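Local coordinates for protein Vng1086c (Halobacterium sp., PDB 2GF4) that is of unknown function but binds calcium and assembles from several copies of an all-helical chain, at residues 11-14 with 15-18; 21-24 with 25-28; 75-78 with 79-82. All blocks are in the same frame, centred on the assembly; numbering follows the deposited sequence.

Contact 1. Residues 11-14 with 15-18; sequences EQMV and NIKD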
loop_
_atom_site.group_PDB
_atom_site.type_symbol
_atom_site.label_atom_id
_atom_site.label_comp_id
_atom_site.label_asym_id
_atom_site.label_seq_id
_atom_site.Cartn_x
_atom_site.Cartn_y
_atom_site.Cartn_z
ATOM N N GLU A 11 4.012 -19.857 -3.127
ATOM C CA GLU A 11 4.635 -20.810 -2.183
ATOM C C GLU A 11 5.727 -20.128 -1.390
ATOM O O GLU A 11 5.769 -20.281 -0.167
ATOM C CB GLU A 11 5.248 -21.990 -2.942
ATOM C CG GLU A 11 5.192 -23.326 -2.197
ATOM C CD GLU A 11 4.754 -24.452 -3.128
ATOM O OE1 GLU A 11 3.805 -25.202 -2.799
ATOM O OE2 GLU A 11 5.368 -24.580 -4.214
ATOM N N GLN A 12 6.610 -19.386 -2.062
ATOM C CA GLN A 12 7.691 -18.724 -1.350
ATOM C C GLN A 12 7.195 -17.599 -0.432
ATOM O O GLN A 12 7.744 -17.438 0.662
ATOM C CB GLN A 12 8.729 -18.205 -2.347
ATOM C CG GLN A 12 9.559 -19.320 -3.000
ATOM C CD GLN A 12 10.224 -20.253 -1.999
ATOM O OE1 GLN A 12 10.648 -19.845 -0.921
ATOM N NE2 GLN A 12 10.351 -21.505 -2.388
HETATM N N MSE A 13 6.184 -16.831 -0.840
HETATM C CA MSE A 13 5.677 -15.770 0.028
HETATM C C MSE A 13 5.067 -16.403 1.263
HETATM O O MSE A 13 5.011 -15.750 2.312
HETATM C CB MSE A 13 4.634 -14.945 -0.703
HETATM C CG MSE A 13 5.318 -13.945 -1.650
HETATM SE SE MSE A 13 6.531 -12.641 -0.646
HETATM C CE MSE A 13 5.205 -11.540 0.496
ATOM N N VAL A 14 4.586 -17.642 1.163
ATOM C CA VAL A 14 4.035 -18.275 2.351
ATOM C C VAL A 14 5.234 -18.680 3.214
ATOM O O VAL A 14 5.135 -18.634 4.454
ATOM C CB VAL A 14 3.148 -19.421 1.954
ATOM C CG1 VAL A 14 2.897 -20.285 3.124
ATOM C CG2 VAL A 14 1.837 -18.834 1.488
ATOM N N ASN A 15 6.358 -19.066 2.594
ATOM C CA ASN A 15 7.555 -19.343 3.399
ATOM C C ASN A 15 7.938 -18.031 4.119
ATOM O O ASN A 15 8.321 -18.098 5.281
ATOM C CB ASN A 15 8.706 -19.807 2.527
ATOM C CG ASN A 15 8.517 -21.231 2.047
ATOM O OD1 ASN A 15 9.249 -21.714 1.204
ATOM N ND2 ASN A 15 7.505 -21.914 2.602
ATOM N N ILE A 16 7.844 -16.853 3.479
ATOM C CA ILE A 16 8.186 -15.589 4.155
ATOM C C ILE A 16 7.245 -15.413 5.370
ATOM O O ILE A 16 7.712 -15.149 6.486
ATOM C CB ILE A 16 8.018 -14.406 3.170
ATOM C CG1 ILE A 16 9.059 -14.486 2.049
ATOM C CG2 ILE A 16 8.175 -13.130 3.893
ATOM C CD1 ILE A 16 10.375 -14.140 2.455
ATOM N N LYS A 17 5.933 -15.549 5.157
ATOM C CA LYS A 17 4.954 -15.427 6.227
ATOM C C LYS A 17 5.279 -16.313 7.410
ATOM O O LYS A 17 5.219 -15.846 8.545
ATOM C CB LYS A 17 3.596 -15.833 5.720
ATOM C CG LYS A 17 2.648 -15.895 6.858
ATOM C CD LYS A 17 1.293 -15.615 6.408
ATOM C CE LYS A 17 0.696 -16.856 5.927
ATOM N NZ LYS A 17 0.653 -17.873 6.978
ATOM N N ASP A 18 5.600 -17.585 7.159
ATOM C CA ASP A 18 5.901 -18.475 8.268
ATOM C C ASP A 18 7.159 -18.033 8.970
ATOM O O ASP A 18 7.204 -18.071 10.199
ATOM C CB ASP A 18 5.941 -19.901 7.761
ATOM C CG ASP A 18 4.541 -20.399 7.409
ATOM O OD1 ASP A 18 3.545 -19.892 7.974
ATOM O OD2 ASP A 18 4.396 -21.300 6.580
#

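Contact 2. Residues 21-24 with 25-28; sequences LGFD and HVDE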
loop_
_atom_site.group_PDB
_atom_site.type_symbol
_atom_site.label_atom_id
_atom_site.label_comp_id
_atom_site.label_asym_id
_atom_site.label_seq_id
_atom_site.Cartn_x
_atom_site.Cartn_y
_atom_site.Cartn_z
ATOM N N LEU A 21 6.227 -15.052 11.209
ATOM C CA LEU A 21 5.472 -15.446 12.391
ATOM C C LEU A 21 6.352 -16.143 13.386
ATOM O O LEU A 21 5.999 -16.246 14.559
ATOM C CB LEU A 21 4.283 -16.304 11.985
ATOM C CG LEU A 21 3.222 -15.513 11.198
ATOM C CD1 LEU A 21 2.305 -16.537 10.671
ATOM C CD2 LEU A 21 2.454 -14.496 12.034
ATOM N N GLY A 22 7.509 -16.611 12.927
ATOM C CA GLY A 22 8.435 -17.235 13.847
ATOM C C GLY A 22 9.292 -16.189 14.568
ATOM O O GLY A 22 10.033 -16.560 15.480
ATOM N N PHE A 23 9.204 -14.909 14.241
ATOM C CA PHE A 23 10.074 -13.965 14.936
ATOM C C PHE A 23 9.640 -13.574 16.339
ATOM O O PHE A 23 8.554 -13.907 16.816
ATOM C CB PHE A 23 10.266 -12.701 14.101
ATOM C CG PHE A 23 11.012 -12.920 12.817
ATOM C CD1 PHE A 23 11.900 -13.978 12.670
ATOM C CD2 PHE A 23 10.852 -12.052 11.766
ATOM C CE1 PHE A 23 12.579 -14.153 11.477
ATOM C CE2 PHE A 23 11.528 -12.234 10.592
ATOM C CZ PHE A 23 12.394 -13.275 10.448
ATOM N N ASP A 24 10.542 -12.884 17.005
ATOM C CA ASP A 24 10.301 -12.412 18.339
ATOM C C ASP A 24 9.335 -11.253 18.347
ATOM O O ASP A 24 9.484 -10.301 17.576
ATOM C CB ASP A 24 11.578 -11.896 18.926
ATOM C CG ASP A 24 11.586 -11.992 20.406
ATOM O OD1 ASP A 24 11.281 -13.088 20.898
ATOM O OD2 ASP A 24 11.889 -11.011 21.100
ATOM N N HIS A 25 8.367 -11.304 19.243
ATOM C CA HIS A 25 7.451 -10.201 19.356
ATOM C C HIS A 25 6.938 -9.613 18.085
ATOM O O HIS A 25 7.087 -8.412 17.847
ATOM C CB HIS A 25 8.092 -9.101 20.178
ATOM C CG HIS A 25 8.140 -9.410 21.641
ATOM N ND1 HIS A 25 8.790 -10.514 22.142
ATOM C CD2 HIS A 25 7.598 -8.773 22.702
ATOM C CE1 HIS A 25 8.653 -10.539 23.454
ATOM N NE2 HIS A 25 7.933 -9.495 23.817
ATOM N N VAL A 26 6.326 -10.440 17.267
ATOM C CA VAL A 26 5.759 -9.929 16.039
ATOM C C VAL A 26 4.241 -9.920 16.123
ATOM O O VAL A 26 3.644 -10.536 17.010
ATOM C CB VAL A 26 6.153 -10.781 14.853
ATOM C CG1 VAL A 26 7.595 -10.649 14.619
ATOM C CG2 VAL A 26 5.881 -12.194 15.130
ATOM N N ASP A 27 3.609 -9.196 15.218
ATOM C CA ASP A 27 2.164 -9.160 15.205
ATOM C C ASP A 27 1.634 -10.424 14.508
ATOM O O ASP A 27 1.684 -10.562 13.268
ATOM C CB ASP A 27 1.682 -7.934 14.488
ATOM C CG ASP A 27 0.204 -7.938 14.323
ATOM O OD1 ASP A 27 -0.455 -8.635 15.119
ATOM O OD2 ASP A 27 -0.329 -7.270 13.430
ATOM N N GLU A 28 1.080 -11.312 15.304
ATOM C CA GLU A 28 0.626 -12.567 14.771
ATOM C C GLU A 28 -0.648 -12.484 13.974
ATOM O O GLU A 28 -1.027 -13.450 13.313
ATOM C CB GLU A 28 0.557 -13.574 15.906
ATOM C CG GLU A 28 -0.547 -13.315 16.892
ATOM C CD GLU A 28 -0.300 -12.126 17.812
ATOM O OE1 GLU A 28 0.806 -11.547 17.804
ATOM O OE2 GLU A 28 -1.219 -11.764 18.579
#

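Contact 3. Residues 75-78 with 79-82; sequences GRIS and KRME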
loop_
_atom_site.group_PDB
_atom_site.type_symbol
_atom_site.label_atom_id
_atom_site.label_comp_id
_atom_site.label_asym_id
_atom_site.label_seq_id
_atom_site.Cartn_x
_atom_site.Cartn_y
_atom_site.Cartn_z
ATOM N N GLY A 75 8.679 5.770 15.976
ATOM C CA GLY A 75 7.605 6.739 16.062
ATOM C C GLY A 75 7.463 7.204 17.488
ATOM O O GLY A 75 7.098 8.350 17.735
ATOM N N ARG A 76 7.743 6.322 18.439
ATOM C CA ARG A 76 7.610 6.696 19.831
ATOM C C ARG A 76 8.665 7.726 20.216
ATOM O O ARG A 76 8.341 8.712 20.875
ATOM C CB ARG A 76 7.715 5.442 20.655
ATOM C CG ARG A 76 6.857 5.505 21.850
ATOM C CD ARG A 76 6.350 4.155 22.230
ATOM N NE ARG A 76 4.968 3.937 21.803
ATOM C CZ ARG A 76 3.959 3.774 22.648
ATOM N NH1 ARG A 76 4.179 3.826 23.957
ATOM N NH2 ARG A 76 2.731 3.560 22.198
ATOM N N ILE A 77 9.923 7.489 19.856
ATOM C CA ILE A 77 10.976 8.464 20.121
ATOM C C ILE A 77 10.575 9.825 19.499
ATOM O O ILE A 77 10.701 10.852 20.155
ATOM C CB ILE A 77 12.269 7.987 19.488
ATOM C CG1 ILE A 77 12.689 6.678 20.163
ATOM C CG2 ILE A 77 13.338 9.017 19.635
ATOM C CD1 ILE A 77 12.757 6.732 21.687
ATOM N N SER A 78 10.109 9.837 18.240
ATOM C CA SER A 78 9.690 11.079 17.580
ATOM C C SER A 78 8.586 11.789 18.345
ATOM O O SER A 78 8.621 13.011 18.494
ATOM C CB SER A 78 9.181 10.756 16.193
ATOM O OG SER A 78 9.981 11.419 15.237
ATOM N N LYS A 79 7.577 11.037 18.776
ATOM C CA LYS A 79 6.484 11.621 19.538
ATOM C C LYS A 79 7.069 12.213 20.820
ATOM O O LYS A 79 6.732 13.332 21.204
ATOM C CB LYS A 79 5.478 10.545 19.913
ATOM C CG LYS A 79 4.405 11.057 20.826
ATOM C CD LYS A 79 3.615 9.937 21.416
ATOM C CE LYS A 79 2.547 10.542 22.275
ATOM N NZ LYS A 79 2.972 10.688 23.682
ATOM N N ARG A 80 7.954 11.468 21.479
ATOM C CA ARG A 80 8.530 11.961 22.714
ATOM C C ARG A 80 9.381 13.201 22.509
ATOM O O ARG A 80 9.342 14.105 23.342
ATOM C CB ARG A 80 9.326 10.853 23.375
ATOM C CG ARG A 80 8.483 10.053 24.341
ATOM C CD ARG A 80 9.327 9.637 25.512
ATOM N NE ARG A 80 10.138 8.486 25.149
ATOM C CZ ARG A 80 11.149 8.033 25.872
ATOM N NH1 ARG A 80 11.517 8.643 27.002
ATOM N NH2 ARG A 80 11.786 6.955 25.467
HETATM N N MSE A 81 10.163 13.247 21.433
HETATM C CA MSE A 81 10.969 14.432 21.153
HETATM C C MSE A 81 10.086 15.641 20.959
HETATM O O MSE A 81 10.422 16.730 21.399
HETATM C CB MSE A 81 11.756 14.246 19.875
HETATM C CG MSE A 81 13.126 13.737 20.212
HETATM SE SE MSE A 81 14.272 15.428 20.605
HETATM C CE MSE A 81 14.587 15.000 18.770
ATOM N N GLU A 82 8.972 15.451 20.260
ATOM C CA GLU A 82 8.059 16.539 19.989
ATOM C C GLU A 82 7.416 17.011 21.274
ATOM O O GLU A 82 7.234 18.211 21.452
ATOM C CB GLU A 82 7.036 16.046 18.992
ATOM C CG GLU A 82 5.902 16.964 18.773
ATOM C CD GLU A 82 5.162 16.650 17.499
ATOM O OE1 GLU A 82 4.103 17.264 17.292
ATOM O OE2 GLU A 82 5.614 15.814 16.687
#

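Contact 1. Residues 11-14 with 15-18
The carbonyl oxygen E11 O is approached by two backbone amides, that of N15 at 3.1 Å and, through a weak bond, that of V14. The N15 bond is the first of four i to i+4 bonds: I16 N gives its hydrogen to Q12 O at 2.9 Å, K17 N to M13 O, and D18 N to V14 O at 2.9 Å. The K17 bond is the straightest of the four, with an N-H...O angle of 169°. On one face of the helix the bent chain of M13, a selenomethionine, lays its SE 4.1 Å from I16 CG1, an apolar touch between two buried side chains. I16 CG1, beside its own backbone N (chi1 -67°), turns back toward the preceding turn and also rests 3.5 Å from Q12 O. On another face V14 and D18 run side by side and point the same way, V14 CG1 reaching D18 OD2 at 3.9 Å. That carboxylate has K17 NZ as a long ionic partner, 3.7 Å from D18 OD1, and K17 also makes a weak ion pair with E35; the lysine may thus partly offset both acids. This is a regular alpha-helical segment, the V14 side chain about 6 Å from that of the calcium ligand E40. Residues 11-18 lie within helix 3-21, mostly in its second half. M13 and V14 pack on L58 and I16 on L62 of helix 48-71, V14 and K17 lie on Y34 of helix 32-37, and Q12, M13 and I16 also meet I16, L62 and Q12 of the second subunit.

Contact 2. Residues 21-24 with 25-28
With CG1 beside its backbone N (chi1 -67°), V26 presents that methyl to F23, while CG2 sits between N and the carbonyl carbon and faces the inside of the bend. V26 CG1 comes within 3.4 Å of F23 CB, a close apolar touch, and the phenyl group itself leads away. V26 CG2 lies 3.6 Å from the carbonyl oxygen F23 O and 4.1 Å from L21 O, and V26 points into the concave side of the bend. Across the mouth, L21 CD2 reaches E28 CA at 3.8 Å, bringing the start of the segment back against its end. At the apex D24 and H25 lie side by side, the carboxylate and imidazole planes 50° apart. H25 ND1 makes a weak hydrogen bond to D24 OD2 at 3.3 Å, and its N-H...O angle of 123° is far from straight. Past the apex, D27 OD1 is hydrogen-bonded to T29 OG1. D24 N donates to E5 OE1 of the second subunit, whose E5 and H2 also pack on F23 and D24. H25 takes up a left-handed backbone conformation, which helps the chain reverse, the two halves running nearly antiparallel end to end. Altogether this is an irregular, chain-reversing loop between helix 3-21 and helix 32-37, closed by small side-chain touches and with F23 and D24 against the second subunit.

Contact 3. Residues 75-78 with 79-82
This is a local contact between successive turns of helix 74-87, the last helix of the modelled chain, and it is carried mainly by the backbone. Four i to i+4 bonds join the two segments: K79 N to G75 O, R80 N to R76 O at 2.8 Å, the amide N of the selenomethionine M81 to I77 O at 2.8 Å, and E82 N to S78 O at 3.0 Å. The side chains add little across the turn. I77 CD1 and R80 NH2 approach at 3.9 Å, the isoleucine tip meeting the guanidinium obliquely. CG1 of I77 lies beside its backbone N (chi1 -64°), and R80, bent at chi2 and chi3, folds back to bring its terminal nitrogen near that methyl. The aliphatic base of R80 rests on the helix, R80 CB 3.4 Å from R76 O. K79 NZ pairs with E83 in a salt bridge farther along the helix. CG of E82 is anti to its backbone N (chi1 171°), and the extended chain carries the carboxylate across to the third subunit, where OE2 accepts a hydrogen bond from K48 N and OE1 has a long, weak ion pair with K3. S78 packs on S49 of the same third subunit. The arrangement is a regular two-turn alpha-helical segment, one side of which serves as an interface in the oligomer.

In chain order, contact 1 lies on helix 3-21, contact 2 in the loop from it to helix 32-37, and contact 3 on helix 74-87. The centres of contacts 1 and 2 are about 14 Å apart, and both meet the second subunit. Contact 3, on the opposite side of the chain's centre from contact 1, lies about 34 Å from it and about 24 Å from contact 2, centre to centre, and meets the third subunit. The elongated chain thus offers different regions to different partners in a four-chain assembly. The calcium ion lies nearer to contact 1 (about 9 Å from the K17 side chain) than to contact 2 (about 12 Å from that of L21).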